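Local coordinates for phytoene synthase (PDB 5IYS), which binds farnesyl thiodiphosphate and magnesium and probably joins two prenyl diphosphates head to head, as squalene and phytoene synthases do, at residues G162-L167 with N222-S227. Residues are numbered along the deposited sequence; the frame is centred on the assembly and turned at random.
With FPS (S-[(2E,6E)-3,7,11-trimethyldodeca-2,6,10-trienyl] trihydrogen thiodiphosphate), chain G.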
# COMPACT_ATOMS: atom_id res chain seq x y z
N GLY A 162 6.80 -0.80 0.83
CA GLY A 162 5.48 -1.46 0.75
C GLY A 162 5.22 -2.34 1.96
O GLY A 162 4.14 -2.33 2.55
N GLU A 163 6.24 -3.08 2.38
CA GLU A 163 6.16 -3.81 3.63
C GLU A 163 5.93 -2.93 4.87
O GLU A 163 5.12 -3.27 5.73
CB GLU A 163 7.39 -4.72 3.84
CG GLU A 163 7.18 -5.74 4.95
CD GLU A 163 8.48 -6.50 5.29
OE1 GLU A 163 9.42 -6.49 4.47
OE2 GLU A 163 8.59 -7.05 6.40
N ALA A 164 6.67 -1.83 4.99
CA ALA A 164 6.48 -0.94 6.14
C ALA A 164 5.02 -0.46 6.17
O ALA A 164 4.43 -0.28 7.24
CB ALA A 164 7.44 0.29 6.02
N MET A 165 4.50 -0.06 5.01
CA MET A 165 3.12 0.43 4.96
C MET A 165 2.09 -0.64 5.31
O MET A 165 1.08 -0.36 5.98
CB MET A 165 2.86 1.01 3.56
CG MET A 165 3.44 2.41 3.38
SD MET A 165 3.18 2.97 1.65
CE MET A 165 3.90 4.60 1.80
N GLN A 166 2.30 -1.86 4.83
CA GLN A 166 1.35 -2.94 5.09
C GLN A 166 1.38 -3.25 6.60
O GLN A 166 0.33 -3.49 7.18
CB GLN A 166 1.70 -4.19 4.28
CG GLN A 166 0.80 -5.38 4.51
CD GLN A 166 -0.66 -5.04 4.28
OE1 GLN A 166 -1.49 -5.21 5.17
NE2 GLN A 166 -0.96 -4.42 3.15
N LEU A 167 2.57 -3.30 7.21
CA LEU A 167 2.68 -3.49 8.67
C LEU A 167 1.95 -2.39 9.44
O LEU A 167 1.33 -2.63 10.47
CB LEU A 167 4.15 -3.47 9.10
CG LEU A 167 4.97 -4.72 8.78
CD1 LEU A 167 6.37 -4.61 9.37
CD2 LEU A 167 4.25 -5.97 9.29
N ASN A 222 11.84 0.74 11.17
CA ASN A 222 13.10 0.36 10.55
C ASN A 222 13.00 0.18 9.05
O ASN A 222 13.87 0.62 8.29
CB ASN A 222 13.61 -0.96 11.15
CG ASN A 222 14.13 -0.80 12.57
OD1 ASN A 222 14.40 -1.79 13.25
ND2 ASN A 222 14.30 0.44 13.01
N LEU A 223 11.91 -0.45 8.60
CA LEU A 223 11.72 -0.61 7.17
C LEU A 223 11.47 0.69 6.41
O LEU A 223 11.94 0.82 5.28
CB LEU A 223 10.59 -1.60 6.87
CG LEU A 223 10.84 -3.03 7.35
CD1 LEU A 223 9.49 -3.76 7.35
CD2 LEU A 223 11.81 -3.71 6.41
N TYR A 224 10.69 1.61 7.00
CA TYR A 224 10.52 2.93 6.42
C TYR A 224 11.91 3.53 6.23
O TYR A 224 12.27 3.98 5.14
CB TYR A 224 9.65 3.83 7.33
CG TYR A 224 8.14 3.62 7.18
CD1 TYR A 224 7.46 3.97 6.01
CD2 TYR A 224 7.38 3.21 8.26
CE1 TYR A 224 6.07 3.84 5.90
CE2 TYR A 224 6.01 3.03 8.16
CZ TYR A 224 5.36 3.36 6.99
OH TYR A 224 3.97 3.25 6.93
N GLU A 225 12.65 3.62 7.33
CA GLU A 225 13.98 4.22 7.27
C GLU A 225 14.92 3.57 6.26
O GLU A 225 15.57 4.27 5.49
CB GLU A 225 14.62 4.30 8.66
CG GLU A 225 14.16 5.51 9.48
CD GLU A 225 14.66 6.85 8.93
OE1 GLU A 225 15.80 6.87 8.40
OE2 GLU A 225 13.93 7.86 8.98
N GLU A 226 14.98 2.24 6.24
CA GLU A 226 15.74 1.53 5.23
C GLU A 226 15.31 1.85 3.80
O GLU A 226 16.15 2.03 2.93
CB GLU A 226 15.75 0.02 5.47
CG GLU A 226 16.42 -0.43 6.78
CD GLU A 226 16.05 -1.85 7.16
OE1 GLU A 226 15.88 -2.66 6.23
OE2 GLU A 226 15.91 -2.15 8.37
N SER A 227 14.01 1.97 3.57
CA SER A 227 13.52 2.16 2.20
C SER A 227 13.94 3.52 1.65
O SER A 227 14.03 3.69 0.43
CB SER A 227 11.98 2.03 2.13
OG SER A 227 11.34 3.19 2.66
C1 FPS G . -3.09 1.30 1.78
S1 FPS G . -4.21 1.48 0.45
C2 FPS G . -1.80 0.89 1.08
C3 FPS G . -0.90 0.03 1.57
C4 FPS G . -1.09 -0.59 2.92
C5 FPS G . 0.36 -0.32 0.80
C6 FPS G . 0.49 0.36 -0.56
C7 FPS G . 1.93 0.23 -1.03
C8 FPS G . 2.55 1.21 -1.71
C10 FPS G . 3.94 0.92 -2.22
C9 FPS G . 1.90 2.53 -2.04
C11 FPS G . 4.90 2.00 -1.71
C12 FPS G . 6.28 1.85 -2.35
C13 FPS G . 6.68 2.50 -3.46
C14 FPS G . 8.08 2.30 -3.98
C15 FPS G . 5.79 3.48 -4.18
PA FPS G . -5.83 2.64 0.98
O1A FPS G . -6.42 3.31 -0.18
O2A FPS G . -6.89 1.50 1.42
O3A FPS G . -5.63 3.57 2.27
PB FPS G . -5.94 2.87 3.70
O1B FPS G . -7.35 3.16 4.14
O2B FPS G . -4.85 3.42 4.59
O3B FPS G . -5.81 1.36 3.69
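Tyr224 OH reaches the backbone of helix 155-172 beside Ala164 and Met165, where its hydrogen-bond partner is Thr168 OG1, one turn further along that helix. Thr168 OG1 is also hydrogen-bonded to Ala164 O, so this single hydroxyl serves both groups. Around the phenol oxygen the packing is close: Met165 CA lies 3.5 Å from Tyr224 OH, and Ala164 O, 3.6 Å from the same atom, is a neighbour rather than a bonding partner.

The Tyr224 ring rests on Ala164. The methyl carbon Ala164 CB stands 3.5 Å from the centroid of the Tyr224 ring and only 5° off its normal, a CH-pi contact centred on one face. Tyr224 CG is anti to its carbonyl carbon (chi1 -82°), which carries the ring from the side of its own helix across to this methyl. Met165 CG comes obliquely to the ring, 3.9 Å from Tyr224 CE1, while the extended chain beyond it takes Met165 SD to 3.8 Å from FPS C8. Met165 thus touches both the tyrosine and the bound prenyl chain.

Leu223 fills the other part of the interface. Its CB meets Ala164 CB at 3.8 Å, and its CD1 touches both Leu167 CD1 and the carboxylate end of Glu163, with Glu163 OE2 3.5 Å from Leu223 CD1; Leu167 and Leu223 cross at roughly a right angle.

No hydrogen bond joins the two segments directly. Their axes approach to 8.3 Å and run nearly antiparallel at 155°, a buried helix pair in the all-helical isoprenoid synthase fold of the squalene/phytoene synthase family. Helix 155-172 turns Met165 and Gln166 to the prenyl pocket, while helix 207-227 packs on it through Tyr224 and Leu223. Helix 236-258 adds Tyr249 against both Met165 and Tyr224, whereas helix 125-143 packs against Glu163 and Gln166.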